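Local coordinates for protein peptidase S8 and S53, subtilisin, kexin, sedolisin (Mycobacterium smegmatis, PDB 4KG7) that probably acts as a subtilisin-like serine endopeptidase, the mycosin protease MycP3 of the ESX-3 type VII secretion system, at residues 133-138 with 178-183; 152-157 with 182-187; 241-246 with 254-259. All coordinates share one frame; numbering follows the deposited sequence.

Contact 1 (133-138 with 178-183)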
loop_
_atom_site.group_PDB
_atom_site.type_symbol
_atom_site.label_atom_id
_atom_site.label_comp_id
_atom_site.label_asym_id
_atom_site.label_seq_id
_atom_site.Cartn_x
_atom_site.Cartn_y
_atom_site.Cartn_z
ATOM N N ILE A 133 9.522 5.309 -5.371
ATOM C CA ILE A 133 10.610 4.322 -5.390
ATOM C C ILE A 133 10.061 3.109 -6.130
ATOM O O ILE A 133 9.097 2.468 -5.672
ATOM C CB ILE A 133 11.024 3.900 -3.963
ATOM C CG1 ILE A 133 11.558 5.110 -3.192
ATOM C CG2 ILE A 133 12.084 2.809 -4.002
ATOM C CD1 ILE A 133 11.746 4.828 -1.711
ATOM N N ARG A 134 10.618 2.795 -7.285
ATOM C CA ARG A 134 10.161 1.613 -7.991
ATOM C C ARG A 134 10.857 0.398 -7.390
ATOM O O ARG A 134 12.030 0.159 -7.602
ATOM C CB ARG A 134 10.386 1.640 -9.522
ATOM C CG ARG A 134 9.885 0.336 -10.157
ATOM C CD ARG A 134 9.704 0.384 -11.653
ATOM N NE ARG A 134 10.964 0.463 -12.374
ATOM C CZ ARG A 134 11.060 0.406 -13.693
ATOM N NH1 ARG A 134 9.981 0.198 -14.433
ATOM N NH2 ARG A 134 12.254 0.517 -14.271
ATOM N N GLN A 135 10.101 -0.374 -6.631
ATOM C CA GLN A 135 10.621 -1.543 -5.931
ATOM C C GLN A 135 10.339 -2.841 -6.641
ATOM O O GLN A 135 11.045 -3.837 -6.411
ATOM C CB GLN A 135 10.083 -1.550 -4.480
ATOM C CG GLN A 135 10.527 -2.715 -3.611
ATOM C CD GLN A 135 9.595 -3.918 -3.689
ATOM O OE1 GLN A 135 8.406 -3.795 -4.041
ATOM N NE2 GLN A 135 10.125 -5.103 -3.401
ATOM N N ASN A 136 9.327 -2.858 -7.497
ATOM C CA ASN A 136 9.032 -4.076 -8.247
ATOM C C ASN A 136 8.246 -3.839 -9.487
ATOM O O ASN A 136 7.652 -2.778 -9.671
ATOM C CB ASN A 136 8.338 -5.121 -7.377
ATOM C CG ASN A 136 8.747 -6.574 -7.750
ATOM O OD1 ASN A 136 9.352 -6.904 -8.833
ATOM N ND2 ASN A 136 8.421 -7.477 -6.818
ATOM N N SER A 137 8.281 -4.813 -10.378
ATOM C CA SER A 137 7.432 -4.814 -11.575
ATOM C C SER A 137 7.358 -6.232 -12.074
ATOM O O SER A 137 8.397 -6.836 -12.308
ATOM C CB SER A 137 8.003 -3.943 -12.681
ATOM O OG SER A 137 7.282 -4.229 -13.909
ATOM N N PRO A 138 6.139 -6.760 -12.258
ATOM C CA PRO A 138 6.013 -8.086 -12.883
ATOM C C PRO A 138 6.326 -8.116 -14.356
ATOM O O PRO A 138 6.318 -9.217 -14.957
ATOM C CB PRO A 138 4.548 -8.441 -12.672
ATOM C CG PRO A 138 3.851 -7.184 -12.458
ATOM C CD PRO A 138 4.833 -6.188 -11.894
ATOM N N ILE A 178 2.994 0.832 0.974
ATOM C CA ILE A 178 3.417 -0.413 0.359
ATOM C C ILE A 178 2.156 -1.134 -0.116
ATOM O O ILE A 178 1.574 -1.959 0.586
ATOM C CB ILE A 178 4.254 -1.277 1.328
ATOM C CG1 ILE A 178 5.397 -0.475 1.958
ATOM C CG2 ILE A 178 4.772 -2.537 0.652
ATOM C CD1 ILE A 178 6.099 -1.142 3.120
ATOM N N SER A 179 1.728 -0.801 -1.344
ATOM C CA SER A 179 0.508 -1.373 -1.894
ATOM C C SER A 179 0.695 -2.730 -2.576
ATOM O O SER A 179 -0.300 -3.440 -2.837
ATOM C CB SER A 179 -0.140 -0.391 -2.858
ATOM O OG SER A 179 -0.786 0.655 -2.168
ATOM N N LEU A 180 1.933 -3.079 -2.899
ATOM C CA LEU A 180 2.260 -4.404 -3.402
ATOM C C LEU A 180 2.333 -5.408 -2.261
ATOM O O LEU A 180 2.681 -5.052 -1.130
ATOM C CB LEU A 180 3.578 -4.370 -4.170
ATOM C CG LEU A 180 3.664 -3.420 -5.384
ATOM C CD1 LEU A 180 5.067 -3.390 -5.985
ATOM C CD2 LEU A 180 2.587 -3.791 -6.376
ATOM N N VAL A 181 2.007 -6.654 -2.572
ATOM C CA VAL A 181 1.921 -7.743 -1.597
ATOM C C VAL A 181 2.684 -8.949 -2.127
ATOM O O VAL A 181 2.566 -9.306 -3.309
ATOM C CB VAL A 181 0.448 -8.191 -1.416
ATOM C CG1 VAL A 181 0.301 -9.365 -0.465
ATOM C CG2 VAL A 181 -0.402 -7.027 -0.943
ATOM N N THR A 182 3.425 -9.602 -1.245
ATOM C CA THR A 182 3.984 -10.915 -1.484
ATOM C C THR A 182 3.453 -11.872 -0.424
ATOM O O THR A 182 3.430 -11.524 0.756
ATOM C CB THR A 182 5.524 -10.878 -1.419
ATOM O OG1 THR A 182 5.987 -9.952 -2.413
ATOM C CG2 THR A 182 6.135 -12.263 -1.630
ATOM N N CYS A 183 3.041 -13.072 -0.829
ATOM C CA CYS A 183 2.583 -14.066 0.116
ATOM C C CYS A 183 3.462 -15.286 0.030
ATOM O O CYS A 183 3.993 -15.591 -1.046
ATOM C CB CYS A 183 1.140 -14.472 -0.146
ATOM S SG CYS A 183 -0.055 -13.154 0.281
#

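Contact 2 (152-157 with 182-187)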
loop_
_atom_site.group_PDB
_atom_site.type_symbol
_atom_site.label_atom_id
_atom_site.label_comp_id
_atom_site.label_asym_id
_atom_site.label_seq_id
_atom_site.Cartn_x
_atom_site.Cartn_y
_atom_site.Cartn_z
ATOM N N THR A 152 12.084 -18.142 -4.587
ATOM C CA THR A 152 13.196 -17.310 -5.031
ATOM C C THR A 152 12.725 -15.896 -5.322
ATOM O O THR A 152 13.378 -14.929 -4.907
ATOM C CB THR A 152 13.906 -17.923 -6.251
ATOM O OG1 THR A 152 14.357 -19.243 -5.922
ATOM C CG2 THR A 152 15.102 -17.097 -6.650
ATOM N N ARG A 153 11.586 -15.773 -6.004
ATOM C CA ARG A 153 10.997 -14.456 -6.288
ATOM C C ARG A 153 10.657 -13.725 -4.979
ATOM O O ARG A 153 10.948 -12.536 -4.836
ATOM C CB ARG A 153 9.743 -14.583 -7.172
ATOM C CG ARG A 153 10.015 -15.067 -8.594
ATOM C CD ARG A 153 8.802 -14.946 -9.519
ATOM N NE ARG A 153 7.618 -15.689 -9.056
ATOM C CZ ARG A 153 7.308 -16.952 -9.369
ATOM N NH1 ARG A 153 8.093 -17.687 -10.156
ATOM N NH2 ARG A 153 6.195 -17.493 -8.875
ATOM N N ALA A 154 10.071 -14.442 -4.020
ATOM C CA ALA A 154 9.697 -13.825 -2.743
ATOM C C ALA A 154 10.901 -13.323 -1.967
ATOM O O ALA A 154 10.862 -12.261 -1.378
ATOM C CB ALA A 154 8.874 -14.773 -1.872
ATOM N N ALA A 155 11.983 -14.104 -1.957
ATOM C CA ALA A 155 13.179 -13.714 -1.228
ATOM C C ALA A 155 13.776 -12.482 -1.880
ATOM O O ALA A 155 14.181 -11.553 -1.187
ATOM C CB ALA A 155 14.186 -14.838 -1.213
ATOM N N SER A 156 13.792 -12.474 -3.212
ATOM C CA SER A 156 14.332 -11.329 -3.970
ATOM C C SER A 156 13.514 -10.063 -3.684
ATOM O O SER A 156 14.043 -8.934 -3.560
ATOM C CB SER A 156 14.347 -11.643 -5.476
ATOM O OG SER A 156 14.590 -10.462 -6.238
ATOM N N ASP A 157 12.215 -10.244 -3.597
ATOM C CA ASP A 157 11.314 -9.137 -3.344
ATOM C C ASP A 157 11.495 -8.568 -1.940
ATOM O O ASP A 157 11.438 -7.362 -1.725
ATOM C CB ASP A 157 9.887 -9.582 -3.533
ATOM C CG ASP A 157 8.967 -8.437 -3.618
ATOM O OD1 ASP A 157 9.003 -7.719 -4.657
ATOM O OD2 ASP A 157 8.214 -8.224 -2.640
ATOM N N THR A 182 3.425 -9.602 -1.245
ATOM C CA THR A 182 3.984 -10.915 -1.484
ATOM C C THR A 182 3.453 -11.872 -0.424
ATOM O O THR A 182 3.430 -11.524 0.756
ATOM C CB THR A 182 5.524 -10.878 -1.419
ATOM O OG1 THR A 182 5.987 -9.952 -2.413
ATOM C CG2 THR A 182 6.135 -12.263 -1.630
ATOM N N CYS A 183 3.041 -13.072 -0.829
ATOM C CA CYS A 183 2.583 -14.066 0.116
ATOM C C CYS A 183 3.462 -15.286 0.030
ATOM O O CYS A 183 3.993 -15.591 -1.046
ATOM C CB CYS A 183 1.140 -14.472 -0.146
ATOM S SG CYS A 183 -0.055 -13.154 0.281
ATOM N N LEU A 184 3.659 -15.943 1.174
ATOM C CA LEU A 184 4.353 -17.224 1.221
ATOM C C LEU A 184 3.563 -18.207 2.052
ATOM O O LEU A 184 2.913 -17.836 3.015
ATOM C CB LEU A 184 5.735 -17.068 1.853
ATOM C CG LEU A 184 6.841 -16.621 0.890
ATOM C CD1 LEU A 184 8.134 -16.457 1.662
ATOM C CD2 LEU A 184 7.022 -17.616 -0.242
ATOM N N PRO A 185 3.625 -19.486 1.694
ATOM C CA PRO A 185 2.969 -20.426 2.568
ATOM C C PRO A 185 3.679 -20.446 3.928
ATOM O O PRO A 185 4.895 -20.232 4.010
ATOM C CB PRO A 185 3.110 -21.766 1.819
ATOM C CG PRO A 185 4.233 -21.567 0.885
ATOM C CD PRO A 185 4.230 -20.125 0.512
ATOM N N ALA A 186 2.911 -20.687 4.984
ATOM C CA ALA A 186 3.416 -20.637 6.348
ATOM C C ALA A 186 4.519 -21.667 6.556
ATOM O O ALA A 186 5.532 -21.348 7.166
ATOM C CB ALA A 186 2.287 -20.838 7.345
ATOM N N ASP A 187 4.351 -22.864 6.001
ATOM C CA ASP A 187 5.391 -23.904 6.093
ATOM C C ASP A 187 6.685 -23.584 5.320
ATOM O O ASP A 187 7.684 -24.287 5.486
ATOM C CB ASP A 187 4.838 -25.292 5.697
ATOM C CG ASP A 187 4.506 -25.418 4.207
ATOM O OD1 ASP A 187 4.518 -24.410 3.478
ATOM O OD2 ASP A 187 4.224 -26.556 3.760
#

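Contact 3 (241-246 with 254-259)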
loop_
_atom_site.group_PDB
_atom_site.type_symbol
_atom_site.label_atom_id
_atom_site.label_comp_id
_atom_site.label_asym_id
_atom_site.label_seq_id
_atom_site.Cartn_x
_atom_site.Cartn_y
_atom_site.Cartn_z
ATOM N N ARG A 241 -6.699 -13.729 17.692
ATOM C CA ARG A 241 -6.774 -13.457 16.245
ATOM C C ARG A 241 -6.382 -14.624 15.373
ATOM O O ARG A 241 -6.459 -14.529 14.145
ATOM C CB ARG A 241 -5.977 -12.230 15.893
ATOM C CG ARG A 241 -6.458 -11.060 16.739
ATOM C CD ARG A 241 -6.227 -9.739 16.112
ATOM N NE ARG A 241 -6.805 -9.636 14.776
ATOM C CZ ARG A 241 -6.651 -8.566 14.017
ATOM N NH1 ARG A 241 -6.010 -7.497 14.493
ATOM N NH2 ARG A 241 -7.154 -8.556 12.797
ATOM N N ASN A 242 -5.981 -15.719 16.003
ATOM C CA ASN A 242 -5.679 -16.955 15.288
ATOM C C ASN A 242 -4.443 -16.854 14.400
ATOM O O ASN A 242 -4.449 -17.280 13.255
ATOM C CB ASN A 242 -6.887 -17.444 14.475
ATOM C CG ASN A 242 -6.792 -18.925 14.147
ATOM O OD1 ASN A 242 -5.870 -19.611 14.609
ATOM N ND2 ASN A 242 -7.725 -19.426 13.337
ATOM N N TRP A 243 -3.364 -16.333 14.967
ATOM C CA TRP A 243 -2.044 -16.453 14.368
ATOM C C TRP A 243 -1.677 -17.918 14.168
ATOM O O TRP A 243 -1.032 -18.254 13.191
ATOM C CB TRP A 243 -0.972 -15.771 15.233
ATOM C CG TRP A 243 -0.996 -14.276 15.152
ATOM C CD1 TRP A 243 -1.753 -13.423 15.906
ATOM C CD2 TRP A 243 -0.217 -13.442 14.276
ATOM N NE1 TRP A 243 -1.511 -12.136 15.548
ATOM C CE2 TRP A 243 -0.566 -12.106 14.562
ATOM C CE3 TRP A 243 0.744 -13.693 13.294
ATOM C CZ2 TRP A 243 0.017 -11.006 13.891
ATOM C CZ3 TRP A 243 1.321 -12.584 12.620
ATOM C CH2 TRP A 243 0.951 -11.280 12.927
ATOM N N ASN A 244 -2.066 -18.773 15.113
ATOM C CA ASN A 244 -1.649 -20.192 15.088
ATOM C C ASN A 244 -2.143 -20.892 13.823
ATOM O O ASN A 244 -1.489 -21.807 13.302
ATOM C CB ASN A 244 -2.201 -20.949 16.298
ATOM C CG ASN A 244 -1.546 -20.547 17.610
ATOM O OD1 ASN A 244 -0.565 -19.798 17.650
ATOM N ND2 ASN A 244 -2.107 -21.031 18.695
ATOM N N GLY A 245 -3.302 -20.472 13.339
ATOM C CA GLY A 245 -3.929 -21.079 12.180
ATOM C C GLY A 245 -3.460 -20.558 10.838
ATOM O O GLY A 245 -3.912 -21.037 9.813
ATOM N N VAL A 246 -2.555 -19.586 10.813
ATOM C CA VAL A 246 -2.150 -18.980 9.539
ATOM C C VAL A 246 -1.521 -20.001 8.602
ATOM O O VAL A 246 -0.654 -20.769 9.021
ATOM C CB VAL A 246 -1.179 -17.813 9.773
ATOM C CG1 VAL A 246 -0.512 -17.376 8.481
ATOM C CG2 VAL A 246 -1.965 -16.657 10.370
ATOM N N TRP A 254 2.437 -8.906 7.953
ATOM C CA TRP A 254 2.550 -9.683 9.188
ATOM C C TRP A 254 3.526 -9.089 10.188
ATOM O O TRP A 254 3.516 -9.477 11.341
ATOM C CB TRP A 254 2.806 -11.145 8.901
ATOM C CG TRP A 254 4.205 -11.489 8.584
ATOM C CD1 TRP A 254 5.077 -10.817 7.781
ATOM C CD2 TRP A 254 4.888 -12.636 9.062
ATOM N NE1 TRP A 254 6.281 -11.487 7.737
ATOM C CE2 TRP A 254 6.187 -12.612 8.508
ATOM C CE3 TRP A 254 4.526 -13.698 9.897
ATOM C CZ2 TRP A 254 7.130 -13.608 8.770
ATOM C CZ3 TRP A 254 5.465 -14.691 10.172
ATOM C CH2 TRP A 254 6.758 -14.637 9.604
ATOM N N TRP A 255 4.307 -8.091 9.763
ATOM C CA TRP A 255 5.266 -7.424 10.648
ATOM C C TRP A 255 4.598 -6.401 11.563
ATOM O O TRP A 255 4.983 -5.240 11.615
ATOM C CB TRP A 255 6.441 -6.815 9.836
ATOM C CG TRP A 255 7.520 -7.799 9.591
ATOM C CD1 TRP A 255 7.836 -8.438 8.416
ATOM C CD2 TRP A 255 8.422 -8.293 10.566
ATOM N NE1 TRP A 255 8.909 -9.278 8.615
ATOM C CE2 TRP A 255 9.288 -9.208 9.930
ATOM C CE3 TRP A 255 8.610 -8.016 11.920
ATOM C CZ2 TRP A 255 10.289 -9.880 10.625
ATOM C CZ3 TRP A 255 9.613 -8.674 12.607
ATOM C CH2 TRP A 255 10.437 -9.590 11.961
ATOM N N GLN A 256 3.666 -6.871 12.384
ATOM C CA GLN A 256 3.127 -6.096 13.470
ATOM C C GLN A 256 4.234 -5.931 14.526
ATOM O O GLN A 256 5.033 -6.856 14.757
ATOM C CB GLN A 256 1.896 -6.828 14.030
ATOM C CG GLN A 256 0.811 -7.003 12.986
ATOM C CD GLN A 256 0.379 -5.688 12.411
ATOM O OE1 GLN A 256 -0.065 -4.825 13.152
ATOM N NE2 GLN A 256 0.628 -5.477 11.128
ATOM N N PRO A 257 4.293 -4.759 15.182
ATOM C CA PRO A 257 3.399 -3.605 15.112
ATOM C C PRO A 257 3.824 -2.499 14.159
ATOM O O PRO A 257 3.198 -1.443 14.125
ATOM C CB PRO A 257 3.433 -3.081 16.546
ATOM C CG PRO A 257 4.842 -3.299 16.926
ATOM C CD PRO A 257 5.221 -4.627 16.316
ATOM N N TYR A 258 4.853 -2.738 13.361
ATOM C CA TYR A 258 5.485 -1.679 12.571
ATOM C C TYR A 258 4.666 -1.226 11.354
ATOM O O TYR A 258 4.897 -0.129 10.829
ATOM C CB TYR A 258 6.857 -2.147 12.104
ATOM C CG TYR A 258 7.666 -2.727 13.234
ATOM C CD1 TYR A 258 7.984 -1.973 14.383
ATOM C CD2 TYR A 258 8.099 -4.025 13.191
ATOM C CE1 TYR A 258 8.694 -2.537 15.426
ATOM C CE2 TYR A 258 8.832 -4.588 14.214
ATOM C CZ TYR A 258 9.138 -3.841 15.334
ATOM O OH TYR A 258 9.869 -4.448 16.334
ATOM N N VAL A 259 3.755 -2.092 10.901
ATOM C CA VAL A 259 3.033 -1.928 9.659
ATOM C C VAL A 259 1.530 -1.922 9.968
ATOM O O VAL A 259 1.069 -2.738 10.781
ATOM C CB VAL A 259 3.316 -3.095 8.707
ATOM C CG1 VAL A 259 2.437 -3.003 7.456
ATOM C CG2 VAL A 259 4.808 -3.168 8.344
#

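Contact 1 (133-138 with 178-183)
Asn-136 and Leu-180 mark where the two backbones come nearest, yet their CA atoms still stand 8.3 Å apart, so side chains alone bridge the gap. Both segments lie where the chain leaves the C-terminal ends of strands in the parallel sheet of a subtilisin fold: 133-138 runs off strand 129-134, and the other segment leaves strand 175-178 to start the short strand 182-185. Between these two sheet strands lies 68-73, which carries Asp-73, a predicted member of the charge relay.

Leu-180 does most of the touching, through one methyl. Its CG lies opposite the carbonyl carbon, which, with CD1 extended beyond it, carries that methyl toward the other segment. There CD1 sits 4.0 Å from Asn-136 CB and 3.9 Å from Gln-135 OE1. The side chains of Leu-180 and Gln-135 run past one another in opposite senses. The leucine also touches Asp-73 and His-104, another predicted relay residue; its methyls suit a place between them and the Asn-136 methylene because they need no polar partner.

Gln-135 has a kinked chain, turning sharply at chi2 (-90°). The amide is held from its nitrogen end: NE2 bonds to Thr-160 OG1 on helix 150-170 and more weakly to Asp-157 OD1, which probably helps keep OE1 turned toward the leucine methyl. Glutamine is long enough to do both from a buried position.

Asn-136 offers the leucine only its methylene, while its carbonyl serves its own loop. OD1 accepts Ser-137 N at 2.8 Å, a bent bond with the donor almost square to the C=O (95°) and tilted 29° from the carbonyl plane.

Contact 2 (152-157 with 182-187)
Ala-154 pushes its single methyl into the angle between two side chains of the opposing strand, meeting Thr-182 CG2 at 3.7 Å and Leu-184 CD2 at 3.8 Å. The leucine presents its whole fork: CG and CD1 lie about as near to the alanine CB as CD2 does. A small residue is apt here, because it lets the helix settle close over Thr-182, where the two CA atoms are 6.5 Å apart.

One turn further along the helix, Asp-157 makes the polar half of the contact. Thr-182 OG1 donates to Asp-157 OD2 at 2.8 Å, and it arrives from above the carboxylate, 61° out of its plane, rather than at an edge. This bond would probably favour the ionised form of the aspartate, whose backbone O in turn accepts from Thr-160 OG1. Threonine divides its two branches between the two helix residues. With CG2 anti to the backbone N and OG1 beside it (chi1 -59°), the methyl goes to Ala-154 and the hydroxyl to Asp-157.

Helix 150-170 is the connecting helix of a beta-alpha-beta crossover in the subtilisin fold, carrying the chain from strand 129-134 to strand 175-178 past the intervening strand 68-73. Its early turns lie against strand 182-185, the axes 9.1 Å apart at closest and inclined at 131°. That strand pairs antiparallel with 248-251, and Thr-182 and Leu-184 both direct their CB atoms at the helix.

The intervening Cys-183 turns away from the helix, and its SG forms a disulfide with Cys-227 SG, so this short strand is tied covalently as well as packed.

Contact 3 (241-246 with 254-259)
Trp-243 brings the outer edge of its six-membered ring against the 254-259 loop. Its CH2 carbon lies 3.5 Å from the backbone oxygen Trp-254 O, close to the indole plane, so the slightly positive ring C-H edge probably suits the carbonyl. Near the same plane, Gln-256 CG approaches CZ2 at 4.2 Å, and CZ3 rests 4.3 Å from Trp-254 CB. The glutamine chain crosses the indole roughly at a right angle.

Gln-256 bends at chi2 (-57°), turning its amide back toward its own loop. NE2 donates to Val-259 O at 2.8 Å and also to Ser-253 O, two backbone acceptors that hold the amide and probably stiffen the bend. Within that bend, Trp-255 is the centre of an inverse gamma turn and Pro-257 follows a cis peptide bond.

Across the contact, Trp-243 heads a type I turn closed by Val-246 N on Trp-243 O. The backbone nitrogens of Trp-243 and Asn-244 bond to the carboxylate of Asp-239, and the Trp-243 ring meets Trp-280 edge-to-face. Gln-192 OE1 accepts from both Trp-254 NE1 and Trp-255 NE1, which holds the two indoles in place.

A side chain as long as tryptophan suits Trp-243, whose CA is 9.7 Å from the CA of Trp-254. The arrangement is surface packing of two loops flanking strand 248-251, the second leading into strand 259-265 of the subtilisin-fold parallel sheet.

Contact 1 lies nearer the middle of the subtilisin fold than the other two. Contacts 1 and 2 have centres 12 Å apart and share Thr-182 and Cys-183: the chain passes through 133-138, then helix 150-170, and returns to serve both at 178-187. Contact 3 comes later in sequence, its centre 16 Å from that of contact 2 and 20 Å from that of contact 1. It touches contact 2 where Ala-186 CB packs on Val-246 O, and strand 248-251, between its loops, pairs with 182-185. The small antiparallel sheet of 182-185 and 248-251 thus links contacts 1 and 2, the first beside the predicted catalytic residues, to the surface loops of contact 3.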